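PDB 7K4O: carboxylic ester hydrolase from Aspergillus niger, which probably hydrolyses ester bonds of tannins, releasing gallic acid, as a secreted serine esterase of the tannase family. Local coordinates for residues A[225-238]-A[333-347]. Sequence-based numbering, arbitrary orientation.
With NAG (2-acetamido-2-deoxy-beta-D-glucopyranose), chain I.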
ATOM      1  N   SER A 225       4.085  -5.554  18.706  1.00 30.09           N
ATOM      2  CA  SER A 225       5.309  -6.346  18.999  1.00 29.93           C
ATOM      3  C   SER A 225       6.084  -5.737  20.190  1.00 30.82           C
ATOM      4  O   SER A 225       6.509  -6.498  21.077  1.00 31.26           O
ATOM      5  CB  SER A 225       6.179  -6.438  17.803  1.00 29.54           C
ATOM      6  OG  SER A 225       5.565  -7.246  16.817  1.00 30.17           O
ATOM      7  N   ASN A 226       6.295  -4.435  20.197  1.00 27.88           N
ATOM      8  CA  ASN A 226       6.952  -3.715  21.316  1.00 31.38           C
ATOM      9  C   ASN A 226       6.226  -4.042  22.629  1.00 34.40           C
ATOM     10  O   ASN A 226       6.914  -4.335  23.663  1.00 35.40           O
ATOM     11  CB  ASN A 226       6.927  -2.208  21.135  1.00 30.36           C
ATOM     12  CG  ASN A 226       7.844  -1.617  20.093  1.00 32.12           C
ATOM     13  OD1 ASN A 226       7.543  -0.538  19.573  1.00 32.71           O
ATOM     14  ND2 ASN A 226       8.957  -2.266  19.795  1.00 28.09           N
ATOM     15  N   VAL A 227       4.899  -3.997  22.644  1.00 30.79           N
ATOM     16  CA  VAL A 227       4.134  -4.162  23.899  1.00 31.55           C
ATOM     17  C   VAL A 227       4.143  -5.640  24.309  1.00 37.25           C
ATOM     18  O   VAL A 227       4.166  -5.934  25.525  1.00 33.53           O
ATOM     19  CB  VAL A 227       2.742  -3.541  23.773  1.00 31.80           C
ATOM     20  CG1 VAL A 227       1.885  -3.881  24.965  1.00 31.49           C
ATOM     21  CG2 VAL A 227       2.869  -2.023  23.587  1.00 32.49           C
ATOM     22  N   VAL A 228       4.186  -6.557  23.352  1.00 31.07           N
ATOM     23  CA  VAL A 228       4.334  -8.006  23.672  1.00 34.70           C
ATOM     24  C   VAL A 228       5.673  -8.199  24.397  1.00 32.62           C
ATOM     25  O   VAL A 228       5.708  -8.925  25.414  1.00 35.71           O
ATOM     26  CB  VAL A 228       4.280  -8.908  22.424  1.00 33.57           C
ATOM     27  CG1 VAL A 228       4.720 -10.330  22.761  1.00 33.50           C
ATOM     28  CG2 VAL A 228       2.882  -8.922  21.813  1.00 30.88           C
ATOM     29  N   GLU A 229       6.735  -7.637  23.863  1.00 32.01           N
ATOM     30  CA  GLU A 229       8.091  -7.787  24.445  1.00 34.27           C
ATOM     31  C   GLU A 229       8.064  -7.213  25.873  1.00 41.19           C
ATOM     32  O   GLU A 229       8.630  -7.847  26.795  1.00 38.31           O
ATOM     33  CB  GLU A 229       9.131  -7.086  23.597  1.00 35.05           C
ATOM     34  CG  GLU A 229       9.346  -7.765  22.263  1.00 35.21           C
ATOM     35  CD  GLU A 229      10.176  -6.997  21.258  1.00 30.97           C
ATOM     36  OE1 GLU A 229      10.518  -5.818  21.488  1.00 35.99           O
ATOM     37  OE2 GLU A 229      10.524  -7.621  20.248  1.00 38.20           O
ATOM     38  N   LYS A 230       7.471  -6.047  26.058  1.00 36.76           N
ATOM     39  CA  LYS A 230       7.389  -5.413  27.406  1.00 40.14           C
ATOM     40  C   LYS A 230       6.559  -6.293  28.331  1.00 41.86           C
ATOM     41  O   LYS A 230       6.970  -6.511  29.489  1.00 43.04           O
ATOM     42  CB  LYS A 230       6.665  -4.068  27.373  1.00 42.78           C
ATOM     43  CG  LYS A 230       7.482  -2.852  26.995  1.00 50.67           C
ATOM     44  CD  LYS A 230       6.563  -1.645  26.822  1.00 55.79           C
ATOM     45  CE  LYS A 230       5.625  -1.399  27.989  1.00 48.19           C
ATOM     46  NZ  LYS A 230       6.369  -0.805  29.115  1.00 58.19           N
ATOM     47  N   THR A 231       5.407  -6.741  27.874  1.00 35.26           N
ATOM     48  CA  THR A 231       4.458  -7.497  28.700  1.00 35.54           C
ATOM     49  C   THR A 231       5.077  -8.839  29.154  1.00 43.96           C
ATOM     50  O   THR A 231       4.888  -9.207  30.327  1.00 38.60           O
ATOM     51  CB  THR A 231       3.161  -7.735  27.943  1.00 37.46           C
ATOM     52  OG1 THR A 231       2.585  -6.467  27.617  1.00 35.73           O
ATOM     53  CG2 THR A 231       2.172  -8.517  28.768  1.00 36.26           C
ATOM     54  N   LEU A 232       5.752  -9.568  28.268  1.00 36.74           N
ATOM     55  CA  LEU A 232       6.387 -10.868  28.590  1.00 41.14           C
ATOM     56  C   LEU A 232       7.811 -10.654  29.120  1.00 40.30           C
ATOM     57  O   LEU A 232       8.446 -11.639  29.484  1.00 43.52           O
ATOM     58  CB  LEU A 232       6.380 -11.748  27.341  1.00 39.36           C
ATOM     59  CG  LEU A 232       4.995 -12.172  26.865  1.00 42.12           C
ATOM     60  CD1 LEU A 232       5.084 -12.897  25.521  1.00 41.58           C
ATOM     61  CD2 LEU A 232       4.261 -13.013  27.915  1.00 44.66           C
ATOM     62  N   ASP A 233       8.279  -9.414  29.166  1.00 37.66           N
ATOM     63  CA  ASP A 233       9.632  -9.003  29.609  1.00 44.48           C
ATOM     64  C   ASP A 233      10.678  -9.875  28.922  1.00 46.91           C
ATOM     65  O   ASP A 233      11.472 -10.526  29.607  1.00 41.49           O
ATOM     66  CB  ASP A 233       9.773  -9.101  31.137  1.00 48.97           C
ATOM     67  CG  ASP A 233      11.060  -8.467  31.655  1.00 53.95           C
ATOM     68  OD1 ASP A 233      11.555  -7.504  31.029  1.00 51.17           O
ATOM     69  OD2 ASP A 233      11.585  -8.954  32.668  1.00 61.18           O
ATOM     70  N   TYR A 234      10.685  -9.921  27.594  1.00 38.09           N
ATOM     71  CA  TYR A 234      11.761 -10.584  26.828  1.00 36.00           C
ATOM     72  C   TYR A 234      11.959  -9.855  25.499  1.00 41.34           C
ATOM     73  O   TYR A 234      10.989  -9.665  24.774  1.00 40.14           O
ATOM     74  CB  TYR A 234      11.419 -12.049  26.589  1.00 37.68           C
ATOM     75  CG  TYR A 234      12.517 -12.744  25.827  1.00 44.06           C
ATOM     76  CD1 TYR A 234      13.742 -13.013  26.424  1.00 46.28           C
ATOM     77  CD2 TYR A 234      12.351 -13.113  24.507  1.00 43.44           C
ATOM     78  CE1 TYR A 234      14.763 -13.639  25.731  1.00 44.63           C
ATOM     79  CE2 TYR A 234      13.349 -13.764  23.801  1.00 46.94           C
ATOM     80  CZ  TYR A 234      14.563 -14.013  24.411  1.00 48.90           C
ATOM     81  OH  TYR A 234      15.516 -14.657  23.692  1.00 49.93           O
ATOM     82  N   TYR A 235      13.190  -9.492  25.208  1.00 37.18           N
ATOM     83  CA  TYR A 235      13.596  -8.738  24.012  1.00 37.82           C
ATOM     84  C   TYR A 235      14.415  -9.659  23.126  1.00 40.51           C
ATOM     85  O   TYR A 235      15.624  -9.740  23.266  1.00 42.56           O
ATOM     86  CB  TYR A 235      14.291  -7.466  24.469  1.00 39.96           C
ATOM     87  CG  TYR A 235      13.376  -6.623  25.320  1.00 45.83           C
ATOM     88  CD1 TYR A 235      12.421  -5.777  24.745  1.00 44.27           C
ATOM     89  CD2 TYR A 235      13.372  -6.754  26.697  1.00 44.83           C
ATOM     90  CE1 TYR A 235      11.563  -5.018  25.529  1.00 43.61           C
ATOM     91  CE2 TYR A 235      12.500  -6.030  27.494  1.00 46.31           C
ATOM     92  CZ  TYR A 235      11.582  -5.169  26.908  1.00 47.01           C
ATOM     93  OH  TYR A 235      10.709  -4.485  27.691  1.00 45.45           O
ATOM     94  N   PRO A 236      13.800 -10.358  22.150  1.00 38.92           N
ATOM     95  CA  PRO A 236      14.542 -11.311  21.335  1.00 35.40           C
ATOM     96  C   PRO A 236      15.610 -10.632  20.509  1.00 39.69           C
ATOM     97  O   PRO A 236      15.376  -9.571  19.920  1.00 37.60           O
ATOM     98  CB  PRO A 236      13.503 -11.946  20.411  1.00 36.05           C
ATOM     99  CG  PRO A 236      12.183 -11.617  21.079  1.00 37.25           C
ATOM    100  CD  PRO A 236      12.382 -10.280  21.766  1.00 39.09           C
ATOM    101  N   PRO A 237      16.842 -11.190  20.455  1.00 42.20           N
ATOM    102  CA  PRO A 237      17.827 -10.725  19.476  1.00 42.73           C
ATOM    103  C   PRO A 237      17.195 -10.870  18.092  1.00 36.34           C
ATOM    104  O   PRO A 237      16.499 -11.857  17.838  1.00 38.83           O
ATOM    105  CB  PRO A 237      19.023 -11.681  19.635  1.00 45.75           C
ATOM    106  CG  PRO A 237      18.840 -12.275  21.011  1.00 47.02           C
ATOM    107  CD  PRO A 237      17.341 -12.323  21.260  1.00 44.76           C
ATOM    108  N   PRO A 238      17.382  -9.902  17.180  1.00 38.17           N
ATOM    109  CA  PRO A 238      16.811 -10.013  15.830  1.00 40.14           C
ATOM    110  C   PRO A 238      17.088 -11.372  15.173  1.00 42.32           C
ATOM    111  O   PRO A 238      16.235 -11.928  14.513  1.00 37.37           O
ATOM    112  CB  PRO A 238      17.528  -8.897  15.062  1.00 41.46           C
ATOM    113  CG  PRO A 238      17.789  -7.848  16.122  1.00 41.45           C
ATOM    114  CD  PRO A 238      18.126  -8.651  17.370  1.00 36.22           C
ATOM    115  N   ASP A 333       8.589  -5.101  13.330  1.00 27.82           N
ATOM    116  CA  ASP A 333       7.991  -4.350  14.454  1.00 27.61           C
ATOM    117  C   ASP A 333       8.718  -4.777  15.742  1.00 30.50           C
ATOM    118  O   ASP A 333       8.899  -3.918  16.636  1.00 30.45           O
ATOM    119  CB  ASP A 333       6.504  -4.615  14.600  1.00 26.71           C
ATOM    120  CG  ASP A 333       5.644  -3.778  13.624  1.00 28.36           C
ATOM    121  OD1 ASP A 333       6.219  -2.933  12.868  1.00 30.62           O
ATOM    122  OD2 ASP A 333       4.427  -3.983  13.695  1.00 27.03           O
ATOM    123  N   ALA A 334       9.100  -6.048  15.804  1.00 30.76           N
ATOM    124  CA  ALA A 334       9.697  -6.629  17.042  1.00 34.11           C
ATOM    125  C   ALA A 334      11.163  -6.235  17.211  1.00 34.91           C
ATOM    126  O   ALA A 334      11.753  -6.592  18.290  1.00 36.71           O
ATOM    127  CB  ALA A 334       9.553  -8.138  17.046  1.00 32.43           C
ATOM    128  N   GLU A 335      11.778  -5.595  16.229  1.00 34.52           N
ATOM    129  CA  GLU A 335      13.227  -5.281  16.242  1.00 34.94           C
ATOM    130  C   GLU A 335      13.612  -4.688  17.603  1.00 36.21           C
ATOM    131  O   GLU A 335      12.944  -3.767  18.109  1.00 34.84           O
ATOM    132  CB  GLU A 335      13.629  -4.297  15.145  1.00 42.38           C
ATOM    133  CG  GLU A 335      15.145  -4.196  14.977  1.00 49.99           C
ATOM    134  CD  GLU A 335      15.780  -5.320  14.150  1.00 55.68           C
ATOM    135  OE1 GLU A 335      15.048  -6.248  13.675  1.00 63.06           O
ATOM    136  OE2 GLU A 335      17.003  -5.268  13.962  1.00 64.93           O
ATOM    137  N   THR A 336      14.631  -5.286  18.228  1.00 35.84           N
ATOM    138  CA  THR A 336      15.195  -4.791  19.513  1.00 35.64           C
ATOM    139  C   THR A 336      16.497  -4.052  19.230  1.00 38.55           C
ATOM    140  O   THR A 336      16.982  -4.082  18.114  1.00 37.82           O
ATOM    141  CB  THR A 336      15.391  -5.985  20.463  1.00 35.37           C
ATOM    142  OG1 THR A 336      16.164  -6.991  19.790  1.00 38.80           O
ATOM    143  CG2 THR A 336      14.059  -6.544  20.879  1.00 38.16           C
ATOM    144  N   GLN A 337      17.056  -3.403  20.240  1.00 41.37           N
ATOM    145  CA  GLN A 337      18.349  -2.716  20.081  1.00 43.18           C
ATOM    146  C   GLN A 337      19.306  -3.160  21.192  1.00 45.30           C
ATOM    147  O   GLN A 337      18.875  -3.437  22.345  1.00 41.47           O
ATOM    148  CB  GLN A 337      18.211  -1.201  20.077  1.00 40.74           C
ATOM    149  CG  GLN A 337      17.611  -0.621  21.339  1.00 47.68           C
ATOM    150  CD  GLN A 337      17.426   0.877  21.219  1.00 60.03           C
ATOM    151  OE1 GLN A 337      18.351   1.614  20.885  1.00 64.77           O
ATOM    152  NE2 GLN A 337      16.212   1.343  21.459  1.00 62.47           N
ATOM    153  N   TYR A 338      20.573  -3.207  20.822  1.00 49.74           N
ATOM    154  CA  TYR A 338      21.658  -3.680  21.710  1.00 53.89           C
ATOM    155  C   TYR A 338      22.161  -2.510  22.554  1.00 43.80           C
ATOM    156  O   TYR A 338      22.506  -1.464  21.984  1.00 50.13           O
ATOM    157  CB  TYR A 338      22.799  -4.279  20.898  1.00 55.07           C
ATOM    158  CG  TYR A 338      23.793  -4.986  21.776  1.00 65.98           C
ATOM    159  CD1 TYR A 338      23.437  -6.150  22.441  1.00 73.27           C
ATOM    160  CD2 TYR A 338      25.075  -4.489  21.954  1.00 71.75           C
ATOM    161  CE1 TYR A 338      24.342  -6.808  23.260  1.00 79.43           C
ATOM    162  CE2 TYR A 338      25.997  -5.143  22.753  1.00 72.73           C
ATOM    163  CZ  TYR A 338      25.628  -6.310  23.401  1.00 78.65           C
ATOM    164  OH  TYR A 338      26.520  -6.964  24.200  1.00 91.93           O
ATOM    165  N   ASN A 339      22.215  -2.700  23.867  1.00 56.93           N
ATOM    166  CA  ASN A 339      22.803  -1.739  24.836  1.00 65.05           C
ATOM    167  C   ASN A 339      24.214  -2.237  25.194  1.00 67.82           C
ATOM    168  O   ASN A 339      24.331  -3.353  25.714  1.00 60.30           O
ATOM    169  CB  ASN A 339      21.906  -1.584  26.064  1.00 71.97           C
ATOM    170  CG  ASN A 339      22.381  -0.460  26.955  1.00 82.62           C
ATOM    171  OD1 ASN A 339      23.575  -0.204  27.060  1.00 85.20           O
ATOM    172  ND2 ASN A 339      21.474   0.256  27.585  1.00 96.12           N
ATOM    173  N   SER A 340      25.251  -1.459  24.884  1.00 78.85           N
ATOM    174  CA  SER A 340      26.670  -1.815  25.164  1.00 86.06           C
ATOM    175  C   SER A 340      26.980  -1.731  26.665  1.00 85.68           C
ATOM    176  O   SER A 340      27.757  -2.577  27.126  1.00 84.70           O
ATOM    177  CB  SER A 340      27.605  -0.980  24.353  1.00 78.27           C
ATOM    178  OG  SER A 340      27.827  -1.625  23.111  1.00 89.32           O
ATOM    179  N   THR A 341      26.406  -0.768  27.391  1.00 90.80           N
ATOM    180  CA  THR A 341      26.584  -0.657  28.862  1.00 94.27           C
ATOM    181  C   THR A 341      26.242  -2.011  29.501  1.00 99.15           C
ATOM    182  O   THR A 341      27.128  -2.616  30.149  1.00 95.01           O
ATOM    183  CB  THR A 341      25.710   0.449  29.471  1.00105.79           C
ATOM    184  OG1 THR A 341      25.658   1.580  28.601  1.00107.67           O
ATOM    185  CG2 THR A 341      26.223   0.873  30.829  1.00109.98           C
ATOM    186  N   THR A 342      25.015  -2.479  29.266  1.00 92.20           N
ATOM    187  CA  THR A 342      24.351  -3.603  29.976  1.00 81.82           C
ATOM    188  C   THR A 342      24.656  -4.934  29.290  1.00 68.00           C
ATOM    189  O   THR A 342      24.404  -5.976  29.922  1.00 66.32           O
ATOM    190  CB  THR A 342      22.837  -3.377  30.018  1.00 86.84           C
ATOM    191  OG1 THR A 342      22.312  -3.652  28.716  1.00 90.42           O
ATOM    192  CG2 THR A 342      22.476  -1.966  30.430  1.00 87.41           C
ATOM    193  N   GLY A 343      25.102  -4.911  28.031  1.00 65.55           N
ATOM    194  CA  GLY A 343      25.305  -6.135  27.228  1.00 60.67           C
ATOM    195  C   GLY A 343      24.000  -6.823  26.826  1.00 69.39           C
ATOM    196  O   GLY A 343      24.043  -8.014  26.504  1.00 62.74           O
ATOM    197  N   GLN A 344      22.866  -6.119  26.793  1.00 65.95           N
ATOM    198  CA  GLN A 344      21.548  -6.773  26.602  1.00 64.20           C
ATOM    199  C   GLN A 344      20.752  -6.107  25.477  1.00 58.80           C
ATOM    200  O   GLN A 344      20.916  -4.890  25.237  1.00 50.48           O
ATOM    201  CB  GLN A 344      20.775  -6.755  27.912  1.00 67.29           C
ATOM    202  CG  GLN A 344      21.437  -7.599  28.994  1.00 74.01           C
ATOM    203  CD  GLN A 344      20.666  -8.838  29.369  1.00 75.17           C
ATOM    204  OE1 GLN A 344      19.495  -8.983  29.037  1.00 85.38           O
ATOM    205  NE2 GLN A 344      21.333  -9.749  30.056  1.00 81.03           N
ATOM    206  N   TRP A 345      19.914  -6.896  24.821  1.00 54.86           N
ATOM    207  CA  TRP A 345      18.934  -6.384  23.830  1.00 52.14           C
ATOM    208  C   TRP A 345      17.747  -5.802  24.592  1.00 47.33           C
ATOM    209  O   TRP A 345      17.321  -6.389  25.615  1.00 47.11           O
ATOM    210  CB  TRP A 345      18.514  -7.477  22.842  1.00 50.37           C
ATOM    211  CG  TRP A 345      19.620  -7.901  21.934  1.00 51.11           C
ATOM    212  CD1 TRP A 345      20.534  -8.885  22.174  1.00 54.31           C
ATOM    213  CD2 TRP A 345      19.984  -7.319  20.666  1.00 52.55           C
ATOM    214  NE1 TRP A 345      21.430  -8.956  21.142  1.00 53.83           N
ATOM    215  CE2 TRP A 345      21.115  -8.019  20.195  1.00 49.70           C
ATOM    216  CE3 TRP A 345      19.459  -6.287  19.873  1.00 53.42           C
ATOM    217  CZ2 TRP A 345      21.708  -7.741  18.965  1.00 49.44           C
ATOM    218  CZ3 TRP A 345      20.053  -5.996  18.666  1.00 51.18           C
ATOM    219  CH2 TRP A 345      21.172  -6.713  18.220  1.00 56.09           C
ATOM    220  N   GLY A 346      17.230  -4.678  24.108  1.00 40.41           N
ATOM    221  CA  GLY A 346      16.139  -3.984  24.794  1.00 39.11           C
ATOM    222  C   GLY A 346      15.166  -3.335  23.817  1.00 39.95           C
ATOM    223  O   GLY A 346      15.357  -3.423  22.571  1.00 37.90           O
ATOM    224  N   LEU A 347      14.186  -2.652  24.393  1.00 39.93           N
ATOM    225  CA  LEU A 347      13.060  -2.064  23.627  1.00 39.76           C
ATOM    226  C   LEU A 347      13.596  -1.093  22.573  1.00 35.92           C
ATOM    227  O   LEU A 347      14.441  -0.236  22.866  1.00 34.47           O
ATOM    228  CB  LEU A 347      12.135  -1.390  24.640  1.00 41.38           C
ATOM    229  CG  LEU A 347      10.959  -0.609  24.068  1.00 41.12           C
ATOM    230  CD1 LEU A 347      10.025  -1.563  23.344  1.00 41.57           C
ATOM    231  CD2 LEU A 347      10.210   0.093  25.186  1.00 39.43           C
TER
HETATM  232  C1  NAG I 602      22.141   1.284  28.348  0.78109.02           C
HETATM  233  C2  NAG I 602      21.549   2.617  27.978  1.00113.69           C
HETATM  234  C3  NAG I 602      22.212   3.745  28.735  0.86117.03           C
HETATM  235  C4  NAG I 602      21.963   3.502  30.199  0.96121.51           C
HETATM  236  C5  NAG I 602      22.496   2.123  30.551  0.95117.15           C
HETATM  237  C6  NAG I 602      22.121   1.823  31.987  1.00112.48           C
HETATM  238  C7  NAG I 602      20.592   3.219  25.887  1.00107.04           C
HETATM  239  C8  NAG I 602      20.810   3.733  24.501  1.00103.23           C
HETATM  240  N2  NAG I 602      21.677   2.930  26.577  0.92111.44           N
HETATM  241  O3  NAG I 602      21.624   4.992  28.363  0.55117.72           O
HETATM  242  O4  NAG I 602      22.609   4.528  30.955  1.00124.76           O
HETATM  243  O5  NAG I 602      21.913   1.115  29.725  0.84117.78           O
HETATM  244  O6  NAG I 602      22.308   0.438  32.239  1.00103.91           O
HETATM  245  O7  NAG I 602      19.491   3.102  26.388  1.00104.41           O
HETATM  246  O   HOH W   1       3.683  -5.560  15.740  1.00 27.06           O
HETATM  247  O   HOH W   2       7.278  -8.030  14.571  1.00 28.98           O
HETATM  248  O   HOH W   3       6.339  -2.999  17.793  1.00 28.99           O
HETATM  249  O   HOH W   4      11.745  -3.610  20.430  1.00 34.66           O
HETATM  250  O   HOH W   5      14.145  -8.432  17.676  1.00 38.83           O
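W345 lays one face of its indole against P237 and P238. It stands on a two-stranded antiparallel beta hairpin, 337-339 with 344-346, which packs on the P236-P238 segment that runs from helix 224-232 into helix 238-252. Two CH-pi contacts hold the prolines over this face. P238 CD sits 3.6 Å from the centroid of the six-membered ring, 14° off its normal. P237 CA lies 4.1 Å from the centroid of the five-membered ring, over the same face. On the opposite face Y338 CD1 approaches near the rim.

T336 makes the direct hydrogen bond between the segments. Its OG1 donates to P236 O at 2.7 Å, tilted 33° from the carbonyl plane. A chi1 of 53° sets OG1 between the backbone N and the carbonyl carbon and leaves CG2 against Y235 CB, near the ring plane at its edge. Y235 runs obliquely past L347, with CE1 3.8 Å from L347 CB. L347 CD1 in turn packs crosswise against N226, whose amide bonds to D348 and D350.

A carboxylate and waters, with the S225 packing, join the helix to 333-336. The extended E229 chain brings OE2 to 2.5 Å from A334 O; two oxygens this close suggest a protonated acid. Water 4 links E229 OE1 to E335 O, and water 3 links N226 N to D333 O. S225 CB packs on A334, and both touch I309 of helix 300-310. D333 reaches beyond the contact to Y325 and H222; H222 belongs to the gallic acid pocket, and the D333 side chain is about 7 Å from the bound ligand.

The hairpin turn has a G1 beta bulge, with G343 and Q344 facing N339. N339 carries the N-linked glycan: its ND2 is bonded to C1 of NAG at 1.4 Å.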